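Local structure of valine-pyruvate aminotransferase (Salmonella typhimurium, 3G7Q) at residues A110-Y113 / L114-F118; C185-R188 / P189-P192; P236-N239 / P240-L244. The protein is a pyridoxal 5'-phosphate-dependent aminotransferase that transfers the amino group of valine to pyruvate, giving alanine. All blocks are in the same frame, centred on the assembly; numbering follows the deposited sequence.

Contact 1 (A110-Y113 / L114-F118)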
ATOM      1  N   ALA A 110       2.926  -7.651   1.933  1.00 38.06           N
ATOM      2  CA  ALA A 110       2.546  -9.055   2.061  1.00 38.65           C
ATOM      3  C   ALA A 110       3.099  -9.647   3.368  1.00 38.50           C
ATOM      4  O   ALA A 110       2.353 -10.231   4.143  1.00 36.99           O
ATOM      5  CB  ALA A 110       3.046  -9.835   0.865  1.00 37.41           C
ATOM      6  N   PHE A 111       4.393  -9.466   3.631  1.00 40.17           N
ATOM      7  CA  PHE A 111       4.974 -10.041   4.857  1.00 42.53           C
ATOM      8  C   PHE A 111       4.469  -9.389   6.142  1.00 42.38           C
ATOM      9  O   PHE A 111       4.304 -10.072   7.161  1.00 41.32           O
ATOM     10  CB  PHE A 111       6.495 -10.105   4.754  1.00 45.05           C
ATOM     11  CG  PHE A 111       6.939 -11.168   3.805  1.00 51.67           C
ATOM     12  CD1 PHE A 111       7.018 -12.489   4.228  1.00 58.72           C
ATOM     13  CD2 PHE A 111       7.169 -10.885   2.472  1.00 49.65           C
ATOM     14  CE1 PHE A 111       7.380 -13.483   3.348  1.00 56.41           C
ATOM     15  CE2 PHE A 111       7.520 -11.869   1.594  1.00 53.90           C
ATOM     16  CZ  PHE A 111       7.622 -13.176   2.038  1.00 53.52           C
ATOM     17  N   PHE A 112       4.172  -8.088   6.088  1.00 41.17           N
ATOM     18  CA  PHE A 112       3.587  -7.413   7.222  1.00 40.58           C
ATOM     19  C   PHE A 112       2.282  -8.093   7.623  1.00 39.65           C
ATOM     20  O   PHE A 112       2.023  -8.308   8.808  1.00 39.71           O
ATOM     21  CB  PHE A 112       3.344  -5.927   6.907  1.00 41.28           C
ATOM     22  CG  PHE A 112       2.776  -5.165   8.049  1.00 42.35           C
ATOM     23  CD1 PHE A 112       3.578  -4.814   9.132  1.00 46.42           C
ATOM     24  CD2 PHE A 112       1.440  -4.805   8.067  1.00 43.47           C
ATOM     25  CE1 PHE A 112       3.050  -4.118  10.205  1.00 42.50           C
ATOM     26  CE2 PHE A 112       0.915  -4.115   9.121  1.00 41.85           C
ATOM     27  CZ  PHE A 112       1.710  -3.768  10.195  1.00 43.32           C
ATOM     28  N   TYR A 113       1.441  -8.426   6.646  1.00 39.85           N
ATOM     29  CA  TYR A 113       0.202  -9.145   6.963  1.00 39.18           C
ATOM     30  C   TYR A 113       0.488 -10.538   7.535  1.00 38.56           C
ATOM     31  O   TYR A 113      -0.085 -10.927   8.550  1.00 36.74           O
ATOM     32  CB  TYR A 113      -0.718  -9.308   5.742  1.00 42.46           C
ATOM     33  CG  TYR A 113      -1.251  -8.008   5.183  1.00 48.06           C
ATOM     34  CD1 TYR A 113      -1.911  -7.098   6.005  1.00 52.11           C
ATOM     35  CD2 TYR A 113      -1.150  -7.709   3.829  1.00 51.11           C
ATOM     36  CE1 TYR A 113      -2.405  -5.897   5.504  1.00 56.54           C
ATOM     37  CE2 TYR A 113      -1.655  -6.513   3.316  1.00 53.59           C
ATOM     38  CZ  TYR A 113      -2.269  -5.612   4.161  1.00 53.58           C
ATOM     39  OH  TYR A 113      -2.767  -4.425   3.666  1.00 53.05           O
ATOM     40  N   LEU A 114       1.377 -11.278   6.895  1.00 37.91           N
ATOM     41  CA  LEU A 114       1.662 -12.640   7.354  1.00 37.00           C
ATOM     42  C   LEU A 114       2.221 -12.637   8.764  1.00 37.30           C
ATOM     43  O   LEU A 114       1.737 -13.393   9.606  1.00 38.25           O
ATOM     44  CB  LEU A 114       2.601 -13.357   6.368  1.00 35.08           C
ATOM     45  CG  LEU A 114       2.015 -13.523   4.952  1.00 36.71           C
ATOM     46  CD1 LEU A 114       3.079 -14.093   4.011  1.00 35.14           C
ATOM     47  CD2 LEU A 114       0.744 -14.367   4.983  1.00 35.59           C
ATOM     48  N   PHE A 115       3.180 -11.751   9.040  1.00 40.80           N
ATOM     49  CA  PHE A 115       3.772 -11.663  10.381  1.00 44.43           C
ATOM     50  C   PHE A 115       2.694 -11.373  11.415  1.00 45.35           C
ATOM     51  O   PHE A 115       2.652 -12.003  12.473  1.00 48.80           O
ATOM     52  CB  PHE A 115       4.908 -10.616  10.460  1.00 46.85           C
ATOM     53  CG  PHE A 115       6.069 -10.863   9.493  1.00 50.34           C
ATOM     54  CD1 PHE A 115       6.404 -12.144   9.047  1.00 54.98           C
ATOM     55  CD2 PHE A 115       6.880  -9.804   9.094  1.00 54.78           C
ATOM     56  CE1 PHE A 115       7.485 -12.348   8.176  1.00 55.86           C
ATOM     57  CE2 PHE A 115       7.953 -10.010   8.245  1.00 45.08           C
ATOM     58  CZ  PHE A 115       8.257 -11.287   7.787  1.00 52.32           C
ATOM     59  N   ASN A 116       1.799 -10.445  11.100  1.00 46.01           N
ATOM     60  CA  ASN A 116       0.675 -10.153  11.984  1.00 45.95           C
ATOM     61  C   ASN A 116      -0.296 -11.302  12.159  1.00 44.47           C
ATOM     62  O   ASN A 116      -0.874 -11.462  13.223  1.00 42.65           O
ATOM     63  CB  ASN A 116      -0.110  -8.933  11.489  1.00 47.08           C
ATOM     64  CG  ASN A 116       0.529  -7.639  11.907  1.00 50.26           C
ATOM     65  OD1 ASN A 116       0.425  -7.243  13.071  1.00 57.63           O
ATOM     66  ND2 ASN A 116       1.190  -6.962  10.970  1.00 52.46           N
ATOM     67  N   LEU A 117      -0.487 -12.093  11.112  1.00 42.05           N
ATOM     68  CA  LEU A 117      -1.448 -13.191  11.161  1.00 39.74           C
ATOM     69  C   LEU A 117      -0.919 -14.411  11.930  1.00 39.10           C
ATOM     70  O   LEU A 117      -1.675 -15.064  12.641  1.00 36.86           O
ATOM     71  CB  LEU A 117      -1.819 -13.580   9.726  1.00 40.37           C
ATOM     72  CG  LEU A 117      -3.007 -14.487   9.460  1.00 45.63           C
ATOM     73  CD1 LEU A 117      -4.294 -13.822   9.921  1.00 47.20           C
ATOM     74  CD2 LEU A 117      -3.088 -14.829   7.973  1.00 42.98           C
ATOM     75  N   PHE A 118       0.372 -14.706  11.807  1.00 36.82           N
ATOM     76  CA  PHE A 118       0.950 -15.900  12.430  1.00 38.22           C
ATOM     77  C   PHE A 118       1.965 -15.686  13.569  1.00 38.74           C
ATOM     78  O   PHE A 118       2.258 -16.639  14.282  1.00 40.26           O
ATOM     79  CB  PHE A 118       1.608 -16.781  11.346  1.00 36.37           C
ATOM     80  CG  PHE A 118       0.644 -17.286  10.305  1.00 35.02           C
ATOM     81  CD1 PHE A 118      -0.169 -18.370  10.566  1.00 36.21           C
ATOM     82  CD2 PHE A 118       0.574 -16.690   9.060  1.00 33.84           C
ATOM     83  CE1 PHE A 118      -1.063 -18.842   9.619  1.00 36.48           C
ATOM     84  CE2 PHE A 118      -0.302 -17.147   8.109  1.00 35.88           C
ATOM     85  CZ  PHE A 118      -1.126 -18.230   8.388  1.00 36.62           C
TER

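Contact 2 (C185-R188 / P189-P192)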
ATOM      1  N   CYS A 185       9.887 -19.168   7.275  0.50 31.62           N
ATOM      2  CA  CYS A 185       9.973 -18.283   6.125  0.50 31.87           C
ATOM      3  C   CYS A 185      11.284 -18.413   5.361  0.50 30.91           C
ATOM      4  O   CYS A 185      12.349 -18.317   5.951  0.50 31.53           O
ATOM      5  CB  CYS A 185       9.806 -16.852   6.615  0.50 32.28           C
ATOM      6  SG  CYS A 185       9.627 -15.667   5.293  0.50 34.16           S
ATOM      7  N   VAL A 186      11.196 -18.620   4.047  1.00 29.93           N
ATOM      8  CA  VAL A 186      12.360 -18.730   3.179  1.00 31.96           C
ATOM      9  C   VAL A 186      12.045 -17.969   1.887  1.00 34.14           C
ATOM     10  O   VAL A 186      10.899 -17.642   1.612  1.00 33.02           O
ATOM     11  CB  VAL A 186      12.720 -20.185   2.826  1.00 32.96           C
ATOM     12  CG1 VAL A 186      13.104 -20.970   4.042  1.00 34.50           C
ATOM     13  CG2 VAL A 186      11.564 -20.869   2.086  1.00 32.49           C
ATOM     14  N   SER A 187      13.069 -17.639   1.121  1.00 36.58           N
ATOM     15  CA  SER A 187      12.884 -17.020  -0.198  1.00 35.75           C
ATOM     16  C   SER A 187      13.576 -17.965  -1.170  1.00 36.54           C
ATOM     17  O   SER A 187      14.431 -18.761  -0.750  1.00 35.33           O
ATOM     18  CB  SER A 187      13.468 -15.613  -0.255  1.00 38.37           C
ATOM     19  OG  SER A 187      14.844 -15.640   0.116  1.00 39.68           O
ATOM     20  N   ARG A 188      13.203 -17.917  -2.458  1.00 32.92           N
ATOM     21  CA  ARG A 188      13.802 -18.808  -3.443  1.00 33.25           C
ATOM     22  C   ARG A 188      13.565 -18.318  -4.856  1.00 32.99           C
ATOM     23  O   ARG A 188      12.439 -18.411  -5.349  1.00 33.35           O
ATOM     24  CB  ARG A 188      13.201 -20.217  -3.312  1.00 32.49           C
ATOM     25  CG  ARG A 188      13.946 -21.325  -4.010  1.00 34.26           C
ATOM     26  CD  ARG A 188      13.139 -22.608  -3.941  1.00 35.86           C
ATOM     27  NE  ARG A 188      13.944 -23.797  -4.145  1.00 30.75           N
ATOM     28  CZ  ARG A 188      13.502 -24.942  -4.682  1.00 32.68           C
ATOM     29  NH1 ARG A 188      12.260 -25.046  -5.149  1.00 34.95           N
ATOM     30  NH2 ARG A 188      14.304 -25.978  -4.798  1.00 32.08           N
ATOM     31  N   PRO A 189      14.590 -17.753  -5.519  1.00 32.65           N
ATOM     32  CA  PRO A 189      15.957 -17.427  -5.065  1.00 32.04           C
ATOM     33  C   PRO A 189      15.944 -16.335  -4.018  1.00 31.21           C
ATOM     34  O   PRO A 189      14.976 -15.575  -3.890  1.00 31.70           O
ATOM     35  CB  PRO A 189      16.658 -16.901  -6.317  1.00 33.08           C
ATOM     36  CG  PRO A 189      15.784 -17.345  -7.486  1.00 35.09           C
ATOM     37  CD  PRO A 189      14.387 -17.410  -6.935  1.00 32.31           C
ATOM     38  N   THR A 190      17.049 -16.242  -3.287  1.00 30.13           N
ATOM     39  CA  THR A 190      17.128 -15.356  -2.135  1.00 29.90           C
ATOM     40  C   THR A 190      17.853 -14.030  -2.344  1.00 30.37           C
ATOM     41  O   THR A 190      18.886 -13.976  -3.002  1.00 30.88           O
ATOM     42  CB  THR A 190      17.870 -16.108  -1.004  1.00 31.21           C
ATOM     43  OG1 THR A 190      17.154 -17.303  -0.675  1.00 33.78           O
ATOM     44  CG2 THR A 190      18.048 -15.233   0.264  1.00 30.22           C
ATOM     45  N   ASN A 191      17.238 -12.974  -1.816  1.00 28.86           N
ATOM     46  CA  ASN A 191      17.900 -11.691  -1.594  1.00 31.89           C
ATOM     47  C   ASN A 191      18.353 -11.880  -0.120  1.00 30.47           C
ATOM     48  O   ASN A 191      17.515 -12.014   0.772  1.00 32.28           O
ATOM     49  CB  ASN A 191      16.902 -10.553  -1.775  1.00 33.22           C
ATOM     50  CG  ASN A 191      17.429  -9.189  -1.333  1.00 33.06           C
ATOM     51  OD1 ASN A 191      18.539  -9.055  -0.762  1.00 31.71           O
ATOM     52  ND2 ASN A 191      16.594  -8.140  -1.544  1.00 33.90           N
ATOM     53  N   PRO A 192      19.654 -11.708   0.197  1.00 29.25           N
ATOM     54  CA  PRO A 192      20.777 -11.110  -0.541  1.00 30.49           C
ATOM     55  C   PRO A 192      21.835 -11.976  -1.198  1.00 30.66           C
ATOM     56  O   PRO A 192      22.750 -11.433  -1.806  1.00 29.58           O
ATOM     57  CB  PRO A 192      21.475 -10.343   0.601  1.00 30.25           C
ATOM     58  CG  PRO A 192      21.425 -11.334   1.734  1.00 29.10           C
ATOM     59  CD  PRO A 192      20.048 -11.995   1.596  1.00 28.76           C
TER
HETATM   60  O   HOH W   1      16.569 -19.986  -1.756  1.00 27.56           O

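Contact 3 (P236-N239 / P240-L244)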
ATOM      1  N   PRO A 236       9.432 -26.440  -8.607  1.00 33.31           N
ATOM      2  CA  PRO A 236       8.429 -25.631  -7.915  1.00 33.77           C
ATOM      3  C   PRO A 236       7.629 -26.465  -6.916  1.00 33.77           C
ATOM      4  O   PRO A 236       7.483 -27.692  -7.100  1.00 32.47           O
ATOM      5  CB  PRO A 236       7.550 -25.116  -9.060  1.00 36.77           C
ATOM      6  CG  PRO A 236       8.430 -25.229 -10.291  1.00 36.82           C
ATOM      7  CD  PRO A 236       9.204 -26.467 -10.061  1.00 34.09           C
ATOM      8  N   LEU A 237       7.137 -25.809  -5.871  1.00 34.98           N
ATOM      9  CA  LEU A 237       6.398 -26.462  -4.806  1.00 36.43           C
ATOM     10  C   LEU A 237       5.210 -25.651  -4.347  1.00 35.90           C
ATOM     11  O   LEU A 237       5.348 -24.474  -4.020  1.00 33.46           O
ATOM     12  CB  LEU A 237       7.292 -26.667  -3.577  1.00 37.62           C
ATOM     13  CG  LEU A 237       6.697 -27.372  -2.333  1.00 39.17           C
ATOM     14  CD1 LEU A 237       6.303 -28.807  -2.626  1.00 42.82           C
ATOM     15  CD2 LEU A 237       7.663 -27.334  -1.129  1.00 41.45           C
ATOM     16  N   TRP A 238       4.046 -26.282  -4.316  1.00 34.10           N
ATOM     17  CA  TRP A 238       2.885 -25.666  -3.675  1.00 35.63           C
ATOM     18  C   TRP A 238       1.955 -26.756  -3.163  1.00 35.87           C
ATOM     19  O   TRP A 238       1.799 -27.815  -3.797  1.00 35.10           O
ATOM     20  CB  TRP A 238       2.100 -24.686  -4.559  1.00 38.36           C
ATOM     21  CG  TRP A 238       1.079 -23.933  -3.697  1.00 36.54           C
ATOM     22  CD1 TRP A 238       1.322 -22.827  -2.915  1.00 40.41           C
ATOM     23  CD2 TRP A 238      -0.301 -24.257  -3.499  1.00 37.89           C
ATOM     24  NE1 TRP A 238       0.180 -22.458  -2.242  1.00 39.87           N
ATOM     25  CE2 TRP A 238      -0.833 -23.307  -2.595  1.00 37.15           C
ATOM     26  CE3 TRP A 238      -1.142 -25.247  -4.005  1.00 39.31           C
ATOM     27  CZ2 TRP A 238      -2.160 -23.329  -2.185  1.00 40.22           C
ATOM     28  CZ3 TRP A 238      -2.441 -25.277  -3.595  1.00 41.77           C
ATOM     29  CH2 TRP A 238      -2.950 -24.317  -2.695  1.00 40.27           C
ATOM     30  N   ASN A 239       1.445 -26.534  -1.956  1.00 34.68           N
ATOM     31  CA  ASN A 239       0.399 -27.374  -1.367  1.00 35.11           C
ATOM     32  C   ASN A 239      -0.353 -26.466  -0.399  1.00 34.76           C
ATOM     33  O   ASN A 239       0.089 -25.337  -0.143  1.00 33.73           O
ATOM     34  CB  ASN A 239       0.959 -28.656  -0.741  1.00 35.73           C
ATOM     35  CG  ASN A 239       1.890 -28.396   0.410  1.00 37.96           C
ATOM     36  OD1 ASN A 239       1.520 -27.748   1.377  1.00 37.08           O
ATOM     37  ND2 ASN A 239       3.103 -28.945   0.329  1.00 31.22           N
ATOM     38  N   PRO A 240      -1.507 -26.908   0.109  1.00 36.42           N
ATOM     39  CA  PRO A 240      -2.283 -26.006   0.983  1.00 36.42           C
ATOM     40  C   PRO A 240      -1.616 -25.468   2.265  1.00 36.06           C
ATOM     41  O   PRO A 240      -2.163 -24.536   2.853  1.00 39.22           O
ATOM     42  CB  PRO A 240      -3.507 -26.856   1.336  1.00 36.81           C
ATOM     43  CG  PRO A 240      -3.664 -27.761   0.176  1.00 38.36           C
ATOM     44  CD  PRO A 240      -2.241 -28.154  -0.154  1.00 37.09           C
ATOM     45  N   ASN A 241      -0.490 -26.038   2.705  1.00 36.37           N
ATOM     46  CA  ASN A 241       0.233 -25.508   3.870  1.00 35.95           C
ATOM     47  C   ASN A 241       1.354 -24.551   3.463  1.00 35.64           C
ATOM     48  O   ASN A 241       2.177 -24.150   4.298  1.00 34.88           O
ATOM     49  CB  ASN A 241       0.826 -26.627   4.716  1.00 37.25           C
ATOM     50  CG  ASN A 241       1.197 -26.170   6.122  1.00 39.33           C
ATOM     51  OD1 ASN A 241       0.420 -25.493   6.766  1.00 37.03           O
ATOM     52  ND2 ASN A 241       2.376 -26.552   6.602  1.00 34.58           N
ATOM     53  N   ILE A 242       1.422 -24.216   2.182  1.00 35.00           N
ATOM     54  CA  ILE A 242       2.440 -23.288   1.702  1.00 33.40           C
ATOM     55  C   ILE A 242       1.800 -21.949   1.367  1.00 34.24           C
ATOM     56  O   ILE A 242       0.684 -21.884   0.850  1.00 32.52           O
ATOM     57  CB  ILE A 242       3.207 -23.854   0.509  1.00 34.49           C
ATOM     58  CG1 ILE A 242       4.081 -25.010   1.000  1.00 36.85           C
ATOM     59  CG2 ILE A 242       4.086 -22.760  -0.131  1.00 32.06           C
ATOM     60  CD1 ILE A 242       4.831 -25.681  -0.032  1.00 43.15           C
ATOM     61  N   ILE A 243       2.494 -20.881   1.720  1.00 33.95           N
ATOM     62  CA  ILE A 243       2.081 -19.523   1.385  1.00 32.40           C
ATOM     63  C   ILE A 243       3.167 -19.019   0.441  1.00 33.70           C
ATOM     64  O   ILE A 243       4.312 -18.895   0.840  1.00 34.71           O
ATOM     65  CB  ILE A 243       1.958 -18.616   2.615  1.00 33.60           C
ATOM     66  CG1 ILE A 243       0.972 -19.212   3.657  1.00 33.31           C
ATOM     67  CG2 ILE A 243       1.472 -17.204   2.200  1.00 31.84           C
ATOM     68  CD1 ILE A 243       0.949 -18.428   4.970  1.00 31.27           C
ATOM     69  N   LEU A 244       2.791 -18.709  -0.795  0.50 32.22           N
ATOM     70  CA  LEU A 244       3.739 -18.323  -1.836  0.50 31.61           C
ATOM     71  C   LEU A 244       3.553 -16.860  -2.222  0.50 34.01           C
ATOM     72  O   LEU A 244       2.462 -16.497  -2.658  0.50 34.19           O
ATOM     73  CB  LEU A 244       3.504 -19.255  -3.027  0.50 34.57           C
ATOM     74  CG  LEU A 244       4.284 -19.153  -4.332  0.50 34.07           C
ATOM     75  CD1 LEU A 244       5.753 -19.162  -4.042  0.50 37.59           C
ATOM     76  CD2 LEU A 244       3.870 -20.336  -5.233  0.50 31.14           C
TER

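Contact 1 (A110-Y113 / L114-F118)
On the last turns of helix 107-118, Phe112 and Asn116 meet one turn apart, and Phe111 meets Phe115 in the same i to i+4 spacing. Two donors of Asn116 grip Phe112 O: its backbone N at 3.1 Å, as helix geometry requires, and its side-chain ND2 at 2.7 Å, coming in from the opposite face of the carbonyl plane. The same ND2 lies 3.2 Å above the plane of the Phe112 ring, over its centre, with ring and amide planes 70° apart. Phe112 places its ring there because CG is anti to the backbone N (chi1 -178°), which brings the ring alongside its own carbonyl. The helix belongs to the fold type I architecture of these aminotransferases and lies on the central seven-stranded sheet: Phe111 and Leu114 rest on strands 216-219 and 242-247, while Tyr113 and Leu117 turn to helix 265-278. In the Phe111-Phe115 pair, CB of Phe111 makes a CH-pi contact over the Phe115 face, 4.1 Å from the ring centroid, and the two ring planes are inclined at 44°. Phe111 O, which accepts from Phe115 N at 2.8 Å, sits over one face of that ring too, toward its rim. Phe151 meets the Phe115 ring edge-to-face.

Contact 2 (C185-R188 / P189-P192)
Ser187 and Thr190 come together across a bend made by a cis-proline, Pro189, where strand 181-187 runs out into the loop leading to helix 199-211. Their hydroxyls approach closely, Ser187 OG to Thr190 OG1 at 3.0 Å. Tucked over its own backbone, flanked by N and C (chi1 56°), Ser187 OG also lies 3.2 Å from Thr190 CG2, so it packs alongside the whole branched end of the threonine, and it has a hydrogen bond with Glu137 OE1. A water ties the two arms of the bend: it donates to Ser187 O at 2.7 Å and accepts from Thr190 OG1 at 3.0 Å. A second cis peptide bond follows, between Asn191 and Pro192, at the start of the Asn-Pro-Thr-Gly sequence familiar in class I aminotransferases; Asn191 OD1 is hydrogen-bonded to Arg389 NH1. Arg188 leaves the bend with its chain extended and each of its three guanidinium nitrogens bonded: NH2 in a salt bridge with Asp199, NE to Ile197 O and NH1 to Arg235 O. Strands 129-132 and 216-219 flank the incoming strand, helix 199-211 packs on Val186 and Arg188, and strand 341-345 of the other mixed sheet receives Asn191 and Pro192.

Contact 3 (P236-N239 / P240-L244)
Asn239 folds its side chain back over the turn that leads into Ile242, and Leu237 and Trp238 pack against the same isoleucine. The side chain of Asn239 rises above its own main chain, CG straddling N and C (chi1 63°), and from there OD1 accepts from Asn241 N at 3.0 Å, the donor lying in the plane of the side-chain carbonyl. With OD1 held in this way and ND2 hydrogen-bonded to Asp206 of helix 199-211, the amide is fixed in its rotation. The backbone carbonyl closes the turn as well: Asn239 O accepts from Ile242 N at 2.9 Å, the donor standing 45° out of the carbonyl plane. The side chain of Ile242 crosses those of both Asn239 and Leu237 at about a right angle, and the meeting with Leu237 is tight, Ile242 CD1 being 3.4 Å from Leu237 CG. Its other branch serves the tryptophan, with Ile242 CG2 at 3.9 Å from Trp238 CD1. With CG of Trp238 opposite its backbone N, the indole runs past Ile242 in the contrary direction, and NE1 lies 3.2 Å from Ile242 O, a weak hydrogen bond bent to 123° at the hydrogen. Pro240 N lies over one indole face, 4.0 Å above the plane and toward the rim. Asn241 points its amide elsewhere, ND2 binding Ile214 O. Together the bonds of Asn239 make an Asx turn overlaid on a type I beta turn, with Pro240 as its second residue, leading the loop into strand 242-247 of the central sheet of this fold type I enzyme.

Overall arrangement
The contacts follow one another along the chain and gather round the central seven-stranded mixed sheet, their centres about 15 to 17 Å apart. Contact 1 is on helix 107-118, lying on the sheet; contact 2 is at the end of strand 181-187, and contact 3 at the start of strand 242-247, with strand 216-219 between these two. Because these strands run parallel, the end of one and the start of the other lie at opposite ends of the sheet. Helix 107-118 touches contact 3 directly, Phe118 CE2 meeting Ile243 CD1 at 3.6 Å. Contacts 2 and 3 do not touch, though helix 199-211 packs against both. Contact 2, nearest the centre of the chain, is at the strand ends where fold type I enzymes hold their cofactor.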